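Local coordinates for 2-nitropropane dioxygenase (Streptomyces ansochromogenes, PDB 3BW3), which probably uses FMN and molecular oxygen to denitrify alkyl nitronates such as propionate 3-nitronate oxidatively, which would detoxify that metabolic poison, at residues 17-22 against 39-44; 24-29 against 54-59. The protein carries 1 engineered substitution. All coordinates share one frame; numbering follows the deposited sequence.

Contact 1. Residues 17-22 against 39-44. With FMN (flavin mononucleotide), chain B; NIE (nitroethane), chain C.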
ATOM      1  N   PRO A  17       6.464  18.560  -4.570  1.00  9.60           N
ATOM      2  CA  PRO A  17       5.972  19.922  -4.376  1.00  8.88           C
ATOM      3  C   PRO A  17       4.953  19.792  -3.260  1.00  9.55           C
ATOM      4  O   PRO A  17       4.158  18.848  -3.256  1.00 10.26           O
ATOM      5  CB  PRO A  17       5.313  20.245  -5.712  1.00 10.25           C
ATOM      6  CG  PRO A  17       4.803  18.898  -6.158  1.00 10.86           C
ATOM      7  CD  PRO A  17       5.985  18.003  -5.848  1.00 11.16           C
ATOM      8  N   MET A  18       4.978  20.710  -2.308  1.00  7.76           N
ATOM      9  CA  MET A  18       4.035  20.651  -1.203  1.00  8.28           C
ATOM     10  C   MET A  18       3.462  22.035  -0.948  1.00  7.97           C
ATOM     11  O   MET A  18       4.178  22.948  -0.546  1.00  8.52           O
ATOM     12  CB  MET A  18       4.736  20.099   0.041  1.00  6.71           C
ATOM     13  CG  MET A  18       5.237  18.667  -0.153  1.00  5.96           C
ATOM     14  SD  MET A  18       6.121  18.001   1.266  1.00  8.49           S
ATOM     15  CE  MET A  18       7.802  18.511   0.871  1.00  1.05           C
ATOM     16  N   ALA A  19       2.168  22.182  -1.209  1.00  7.04           N
ATOM     17  CA  ALA A  19       1.489  23.456  -1.032  1.00 10.15           C
ATOM     18  C   ALA A  19       1.350  23.780   0.447  1.00 11.70           C
ATOM     19  O   ALA A  19       1.865  23.055   1.300  1.00 13.94           O
ATOM     20  CB  ALA A  19       0.113  23.413  -1.699  1.00  6.49           C
ATOM     21  N   GLY A  20       0.663  24.875   0.749  1.00 13.37           N
ATOM     22  CA  GLY A  20       0.480  25.264   2.136  1.00 13.40           C
ATOM     23  C   GLY A  20       1.689  25.957   2.732  1.00 12.66           C
ATOM     24  O   GLY A  20       1.846  25.983   3.954  1.00 15.02           O
ATOM     25  N   GLY A  21       2.544  26.506   1.877  1.00 10.78           N
ATOM     26  CA  GLY A  21       3.730  27.209   2.339  1.00 10.10           C
ATOM     27  C   GLY A  21       4.891  26.320   2.743  1.00 12.54           C
ATOM     28  O   GLY A  21       5.829  26.769   3.412  1.00 12.29           O
ATOM     29  N   VAL A  22       4.839  25.057   2.343  1.00 11.58           N
ATOM     30  CA  VAL A  22       5.905  24.121   2.682  1.00 11.89           C
ATOM     31  C   VAL A  22       7.126  24.243   1.774  1.00 13.05           C
ATOM     32  O   VAL A  22       8.252  24.374   2.250  1.00 12.36           O
ATOM     33  CB  VAL A  22       5.406  22.660   2.621  1.00 10.10           C
ATOM     34  CG1 VAL A  22       6.568  21.699   2.882  1.00  8.81           C
ATOM     35  CG2 VAL A  22       4.293  22.451   3.645  1.00  7.58           C
ATOM     36  N   PHE A  39      11.329  21.288  -5.948  1.00  8.40           N
ATOM     37  CA  PHE A  39      10.048  21.680  -6.529  1.00  8.79           C
ATOM     38  C   PHE A  39       9.380  22.836  -5.812  1.00  9.69           C
ATOM     39  O   PHE A  39       9.465  22.963  -4.589  1.00  9.76           O
ATOM     40  CB  PHE A  39       9.052  20.511  -6.502  1.00  6.49           C
ATOM     41  CG  PHE A  39       8.841  19.846  -7.836  1.00  9.77           C
ATOM     42  CD1 PHE A  39       9.625  18.765  -8.225  1.00  6.83           C
ATOM     43  CD2 PHE A  39       7.841  20.293  -8.700  1.00 10.61           C
ATOM     44  CE1 PHE A  39       9.414  18.138  -9.451  1.00  9.68           C
ATOM     45  CE2 PHE A  39       7.621  19.676  -9.925  1.00  9.87           C
ATOM     46  CZ  PHE A  39       8.412  18.592 -10.304  1.00 11.21           C
ATOM     47  N   LEU A  40       8.702  23.671  -6.592  1.00  9.54           N
ATOM     48  CA  LEU A  40       7.932  24.790  -6.070  1.00  9.89           C
ATOM     49  C   LEU A  40       6.478  24.352  -6.243  1.00 11.01           C
ATOM     50  O   LEU A  40       6.150  23.642  -7.199  1.00 11.66           O
ATOM     51  CB  LEU A  40       8.179  26.061  -6.884  1.00  7.93           C
ATOM     52  CG  LEU A  40       9.523  26.761  -6.712  1.00 10.26           C
ATOM     53  CD1 LEU A  40       9.573  27.986  -7.624  1.00  8.03           C
ATOM     54  CD2 LEU A  40       9.709  27.161  -5.255  1.00  7.42           C
ATOM     55  N   ALA A  41       5.613  24.757  -5.323  1.00 11.77           N
ATOM     56  CA  ALA A  41       4.205  24.393  -5.403  1.00 12.27           C
ATOM     57  C   ALA A  41       3.378  25.622  -5.763  1.00 13.59           C
ATOM     58  O   ALA A  41       3.364  26.605  -5.023  1.00 13.60           O
ATOM     59  CB  ALA A  41       3.744  23.819  -4.070  1.00 11.95           C
ATOM     60  N   ALA A  42       2.693  25.569  -6.902  1.00 13.19           N
ATOM     61  CA  ALA A  42       1.868  26.690  -7.336  1.00 12.73           C
ATOM     62  C   ALA A  42       0.439  26.559  -6.809  1.00 13.05           C
ATOM     63  O   ALA A  42      -0.371  27.479  -6.942  1.00 12.43           O
ATOM     64  CB  ALA A  42       1.861  26.771  -8.861  1.00 10.97           C
ATOM     65  N   GLY A  43       0.138  25.412  -6.207  1.00 12.06           N
ATOM     66  CA  GLY A  43      -1.192  25.169  -5.677  1.00 11.66           C
ATOM     67  C   GLY A  43      -1.711  26.210  -4.699  1.00 11.55           C
ATOM     68  O   GLY A  43      -1.071  26.509  -3.694  1.00 10.93           O
ATOM     69  N   TYR A  44      -2.887  26.749  -5.005  1.00 10.38           N
ATOM     70  CA  TYR A  44      -3.569  27.764  -4.197  1.00 11.69           C
ATOM     71  C   TYR A  44      -2.930  29.151  -4.223  1.00 11.95           C
ATOM     72  O   TYR A  44      -3.414  30.065  -3.560  1.00 12.58           O
ATOM     73  CB  TYR A  44      -3.722  27.285  -2.747  1.00 12.30           C
ATOM     74  CG  TYR A  44      -4.376  25.925  -2.636  1.00 13.32           C
ATOM     75  CD1 TYR A  44      -5.592  25.660  -3.269  1.00 11.67           C
ATOM     76  CD2 TYR A  44      -3.764  24.890  -1.931  1.00 11.85           C
ATOM     77  CE1 TYR A  44      -6.176  24.403  -3.206  1.00 12.70           C
ATOM     78  CE2 TYR A  44      -4.341  23.627  -1.862  1.00 12.80           C
ATOM     79  CZ  TYR A  44      -5.548  23.391  -2.502  1.00 12.25           C
ATOM     80  OH  TYR A  44      -6.137  22.147  -2.427  1.00 13.53           O
TER
HETATM   81  N1  FMN B 370       1.580  16.867  -4.544  1.00 12.27           N
HETATM   82  C2  FMN B 370       1.304  17.777  -5.566  1.00 13.20           C
HETATM   83  O2  FMN B 370       1.355  17.408  -6.738  1.00 14.39           O
HETATM   84  N3  FMN B 370       0.982  19.094  -5.270  1.00 12.01           N
HETATM   85  C4  FMN B 370       0.924  19.574  -3.972  1.00 12.74           C
HETATM   86  O4  FMN B 370       0.639  20.763  -3.759  1.00 12.55           O
HETATM   87  C4A FMN B 370       1.215  18.665  -2.918  1.00 13.48           C
HETATM   88  N5  FMN B 370       1.205  19.079  -1.585  1.00 13.27           N
HETATM   89  C5A FMN B 370       1.522  18.200  -0.542  1.00 12.45           C
HETATM   90  C6  FMN B 370       1.525  18.668   0.796  1.00 10.52           C
HETATM   91  C7  FMN B 370       1.852  17.809   1.905  1.00 11.13           C
HETATM   92  C7M FMN B 370       2.589  18.537   3.054  1.00  8.95           C
HETATM   93  C8  FMN B 370       2.213  16.455   1.551  1.00 11.65           C
HETATM   94  C8M FMN B 370       3.209  15.618   2.356  1.00  7.25           C
HETATM   95  C9  FMN B 370       2.189  15.965   0.210  1.00 10.05           C
HETATM   96  C9A FMN B 370       1.849  16.839  -0.846  1.00 11.50           C
HETATM   97  N10 FMN B 370       1.837  16.404  -2.197  1.00 12.79           N
HETATM   98  C10 FMN B 370       1.540  17.304  -3.233  1.00 12.41           C
HETATM   99  C1' FMN B 370       1.959  14.916  -2.539  1.00 11.45           C
HETATM  100  C2' FMN B 370       3.416  14.631  -2.968  1.00  9.82           C
HETATM  101  O2' FMN B 370       3.569  14.971  -4.340  1.00  8.08           O
HETATM  102  C3' FMN B 370       3.795  13.114  -2.838  1.00  9.92           C
HETATM  103  O3' FMN B 370       2.868  12.401  -3.662  1.00 11.18           O
HETATM  104  C4' FMN B 370       3.722  12.549  -1.402  1.00  9.24           C
HETATM  105  O4' FMN B 370       4.314  13.504  -0.512  1.00 10.13           O
HETATM  106  C5' FMN B 370       4.484  11.193  -1.312  1.00  9.10           C
HETATM  107  O5' FMN B 370       4.442  10.625   0.020  1.00  7.13           O
HETATM  108  P   FMN B 370       5.516  10.853   1.247  1.00  9.69           P
HETATM  109  O1P FMN B 370       6.593  10.909   0.204  1.00  9.24           O
HETATM  110  O2P FMN B 370       4.850   9.578   1.701  1.00  9.79           O
HETATM  111  O3P FMN B 370       4.767  12.155   1.495  1.00 10.15           O
HETATM  112  N3  NIE C 371      -2.810  22.903   1.714  1.00 33.75           N
HETATM  113  C1  NIE C 371      -3.023  25.351   1.387  1.00 34.93           C
HETATM  114  C2  NIE C 371      -2.778  24.206   2.379  1.00 35.61           C
HETATM  115  O4  NIE C 371      -1.778  22.261   1.611  1.00 34.02           O
HETATM  116  O5  NIE C 371      -3.857  22.446   1.279  1.00 36.56           O
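P17 lies alongside the base of F39, with CB of P17 3.8 Å from CB of F39. The proline's CD sits over one face of the phenyl ring, while its CG turns to the pyrimidine end of the flavin, 3.7 Å from C2 of FMN. M18 points away from residues 39-44: its CB already lies against the flavin's benzenoid ring, chi1 of -63°, with CG beside the backbone N, keeps CG there too, and an extended chi2 carries SD to the two ring methyls. The M18-A19 peptide, for its part, rests on the A41 methyl, 3.6 Å from C of M18 to CB of A41. This is the C-terminal mouth of the TIM barrel, where the loop after strand 13-15 meets the end of strand 38-41 and passes along the isoalloxazine. A19 N donates to N5 of FMN at 3.3 Å (151°) and, more weakly, to O4. The A19 methyl lies obliquely to the Y44 ring, 4.2 Å from CB of A19 to CD2 of Y44. G20 brings its CA to 3.4 Å from C2 of nitroethane; Y44 CE2 lies 3.4 Å from the ligand's O5, and Y44 OH is hydrogen-bonded to Y294.

Contact 2. Residues 24-29 against 54-59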
ATOM      1  N   VAL A  24       8.924  26.392   0.158  1.00 15.72           N
ATOM      2  CA  VAL A  24       9.480  27.712  -0.100  1.00 13.76           C
ATOM      3  C   VAL A  24      10.751  27.551  -0.952  1.00 14.24           C
ATOM      4  O   VAL A  24      11.343  26.469  -1.000  1.00 13.85           O
ATOM      5  CB  VAL A  24       9.793  28.442   1.224  1.00 14.93           C
ATOM      6  CG1 VAL A  24       8.491  28.764   1.948  1.00 11.79           C
ATOM      7  CG2 VAL A  24      10.679  27.574   2.107  1.00 12.81           C
ATOM      8  N   PRO A  25      11.174  28.620  -1.650  1.00 12.98           N
ATOM      9  CA  PRO A  25      12.371  28.577  -2.500  1.00 12.67           C
ATOM     10  C   PRO A  25      13.605  27.995  -1.823  1.00 12.82           C
ATOM     11  O   PRO A  25      14.398  27.294  -2.457  1.00 13.23           O
ATOM     12  CB  PRO A  25      12.562  30.038  -2.894  1.00 11.30           C
ATOM     13  CG  PRO A  25      11.150  30.523  -2.996  1.00 11.63           C
ATOM     14  CD  PRO A  25      10.527  29.943  -1.737  1.00 13.16           C
ATOM     15  N   GLN A  26      13.763  28.288  -0.538  1.00 13.08           N
ATOM     16  CA  GLN A  26      14.900  27.800   0.231  1.00 14.30           C
ATOM     17  C   GLN A  26      14.964  26.275   0.285  1.00 12.54           C
ATOM     18  O   GLN A  26      16.051  25.706   0.307  1.00 13.06           O
ATOM     19  CB  GLN A  26      14.858  28.376   1.652  1.00 15.86           C
ATOM     20  CG  GLN A  26      15.095  29.885   1.715  1.00 22.63           C
ATOM     21  CD  GLN A  26      13.952  30.711   1.126  1.00 25.53           C
ATOM     22  OE1 GLN A  26      14.182  31.758   0.511  1.00 31.38           O
ATOM     23  NE2 GLN A  26      12.720  30.257   1.325  1.00 23.13           N
ATOM     24  N   LEU A  27      13.809  25.610   0.308  1.00 12.50           N
ATOM     25  CA  LEU A  27      13.794  24.146   0.342  1.00 11.31           C
ATOM     26  C   LEU A  27      14.224  23.604  -1.016  1.00 11.41           C
ATOM     27  O   LEU A  27      15.170  22.824  -1.116  1.00 10.63           O
ATOM     28  CB  LEU A  27      12.398  23.612   0.694  1.00 10.07           C
ATOM     29  CG  LEU A  27      12.214  22.088   0.591  1.00  8.44           C
ATOM     30  CD1 LEU A  27      13.248  21.378   1.449  1.00  9.15           C
ATOM     31  CD2 LEU A  27      10.809  21.698   1.025  1.00  7.30           C
ATOM     32  N   ALA A  28      13.520  24.031  -2.059  1.00 11.94           N
ATOM     33  CA  ALA A  28      13.818  23.607  -3.420  1.00 10.44           C
ATOM     34  C   ALA A  28      15.299  23.819  -3.727  1.00 12.02           C
ATOM     35  O   ALA A  28      15.965  22.937  -4.266  1.00 11.95           O
ATOM     36  CB  ALA A  28      12.962  24.401  -4.401  1.00 10.79           C
ATOM     37  N   ALA A  29      15.812  24.992  -3.369  1.00 12.96           N
ATOM     38  CA  ALA A  29      17.210  25.318  -3.621  1.00 13.37           C
ATOM     39  C   ALA A  29      18.179  24.336  -2.968  1.00 12.86           C
ATOM     40  O   ALA A  29      19.130  23.886  -3.606  1.00 13.92           O
ATOM     41  CB  ALA A  29      17.508  26.735  -3.152  1.00 13.94           C
ATOM     42  N   ILE A  54       9.468  31.547  -8.388  1.00 13.74           N
ATOM     43  CA  ILE A  54      10.306  31.076  -9.483  1.00 13.42           C
ATOM     44  C   ILE A  54      11.522  31.991  -9.613  1.00 15.41           C
ATOM     45  O   ILE A  54      12.655  31.518  -9.710  1.00 16.04           O
ATOM     46  CB  ILE A  54       9.526  31.064 -10.821  1.00 13.18           C
ATOM     47  CG1 ILE A  54       8.450  29.974 -10.789  1.00 11.07           C
ATOM     48  CG2 ILE A  54      10.476  30.836 -11.978  1.00 11.79           C
ATOM     49  CD1 ILE A  54       7.594  29.910 -12.044  1.00 12.00           C
ATOM     50  N   LYS A  55      11.283  33.301  -9.605  1.00 17.28           N
ATOM     51  CA  LYS A  55      12.366  34.276  -9.713  1.00 19.15           C
ATOM     52  C   LYS A  55      13.357  34.136  -8.566  1.00 18.85           C
ATOM     53  O   LYS A  55      14.570  34.103  -8.779  1.00 18.53           O
ATOM     54  CB  LYS A  55      11.804  35.698  -9.712  1.00 21.76           C
ATOM     55  CG  LYS A  55      11.075  36.074 -10.984  1.00 27.22           C
ATOM     56  CD  LYS A  55      10.537  37.490 -10.893  1.00 31.77           C
ATOM     57  CE  LYS A  55       9.789  37.866 -12.155  1.00 34.34           C
ATOM     58  NZ  LYS A  55       9.105  39.181 -12.021  1.00 39.79           N
ATOM     59  N   ARG A  56      12.835  34.052  -7.345  1.00 18.67           N
ATOM     60  CA  ARG A  56      13.682  33.924  -6.171  1.00 19.25           C
ATOM     61  C   ARG A  56      14.545  32.663  -6.201  1.00 18.99           C
ATOM     62  O   ARG A  56      15.730  32.710  -5.871  1.00 19.43           O
ATOM     63  CB  ARG A  56      12.828  33.941  -4.901  1.00 22.92           C
ATOM     64  CG  ARG A  56      13.626  33.680  -3.629  1.00 30.26           C
ATOM     65  CD  ARG A  56      13.246  34.649  -2.513  1.00 35.71           C
ATOM     66  NE  ARG A  56      14.063  34.452  -1.314  1.00 39.46           N
ATOM     67  CZ  ARG A  56      15.385  34.604  -1.268  1.00 40.97           C
ATOM     68  NH1 ARG A  56      16.038  34.401  -0.129  1.00 43.42           N
ATOM     69  NH2 ARG A  56      16.057  34.959  -2.352  1.00 41.25           N
ATOM     70  N   LEU A  57      13.957  31.541  -6.601  1.00 17.55           N
ATOM     71  CA  LEU A  57      14.689  30.280  -6.655  1.00 17.05           C
ATOM     72  C   LEU A  57      15.831  30.325  -7.671  1.00 16.18           C
ATOM     73  O   LEU A  57      16.888  29.750  -7.445  1.00 16.07           O
ATOM     74  CB  LEU A  57      13.732  29.130  -6.986  1.00 15.38           C
ATOM     75  CG  LEU A  57      14.315  27.713  -7.041  1.00 16.68           C
ATOM     76  CD1 LEU A  57      15.073  27.388  -5.752  1.00 15.84           C
ATOM     77  CD2 LEU A  57      13.179  26.717  -7.265  1.00 13.75           C
ATOM     78  N   ARG A  58      15.612  31.000  -8.795  1.00 16.54           N
ATOM     79  CA  ARG A  58      16.652  31.115  -9.809  1.00 16.59           C
ATOM     80  C   ARG A  58      17.822  31.885  -9.212  1.00 16.77           C
ATOM     81  O   ARG A  58      18.974  31.689  -9.600  1.00 17.12           O
ATOM     82  CB  ARG A  58      16.116  31.837 -11.046  1.00 16.49           C
ATOM     83  CG  ARG A  58      15.192  30.984 -11.907  1.00 16.65           C
ATOM     84  CD  ARG A  58      14.465  31.832 -12.951  1.00 18.05           C
ATOM     85  NE  ARG A  58      13.774  31.006 -13.942  1.00 19.06           N
ATOM     86  CZ  ARG A  58      12.833  31.457 -14.764  1.00 19.12           C
ATOM     87  NH1 ARG A  58      12.464  32.732 -14.715  1.00 17.69           N
ATOM     88  NH2 ARG A  58      12.262  30.635 -15.636  1.00 16.40           N
ATOM     89  N   GLY A  59      17.514  32.757  -8.257  1.00 17.04           N
ATOM     90  CA  GLY A  59      18.549  33.531  -7.601  1.00 16.96           C
ATOM     91  C   GLY A  59      19.281  32.706  -6.563  1.00 17.13           C
ATOM     92  O   GLY A  59      20.363  33.080  -6.121  1.00 17.32           O
TER
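Two neighbouring helices of the barrel's outer layer meet here, where P25, Q26, A28 and A29 of helix 25-33 face R56 and L57 of helix 47-60. Their short axial segments approach to 9.1 Å and cross at -43°, their N-to-C directions inclined rather than parallel. L57 carries most of the contact from the second helix. Its CG stands anti to the backbone N (chi1 -178°), and the fork of the side chain spreads over the first turn of the other helix: CD1 of L57 lies 3.4 Å from O of P25 and close to the backbone N of A29, while CD2 of L57 is 3.7 Å from CB of A28. The A29 methyl meets the same CD1. The short side chains of A28 and A29 let the two branches come close to the helix backbone. In the TIM-barrel layout, these helices flank strand 38-41 in sequence, one leading into it and the other following it; the inner side of L57 also reaches L40 of that strand. Toward solvent, the methylene part of R56 crosses the proline ring at about a right angle, with CG of R56 3.9 Å from CB of P25. Beyond it, OE1 of Q26 lies 3.3 Å from both NE and NH1 of R56, approaching the guanidinium obliquely, with the amide and guanidinium planes 45° apart.

The two contacts illustrate how a TIM barrel places a ligand-lining contact and a helix-helix contact on one continuous piece of chain. Their segments alternate in sequence: loop 17-22, helix segment 24-29, strand and loop 39-44, then helix segment 54-59. The contact centres are about 12 Å apart, with contact 1 about 8 Å from the chain's centre and contact 2 about 17 Å from it. Strand 38-41 joins the layers: L40 CG packs 3.7 Å from L57 CD2, and the carbonyl O of F39 lies 3.8 Å from A28 CB. One side of this strand therefore faces the helices, while A41 on the other faces the loop at FMN and nitroethane.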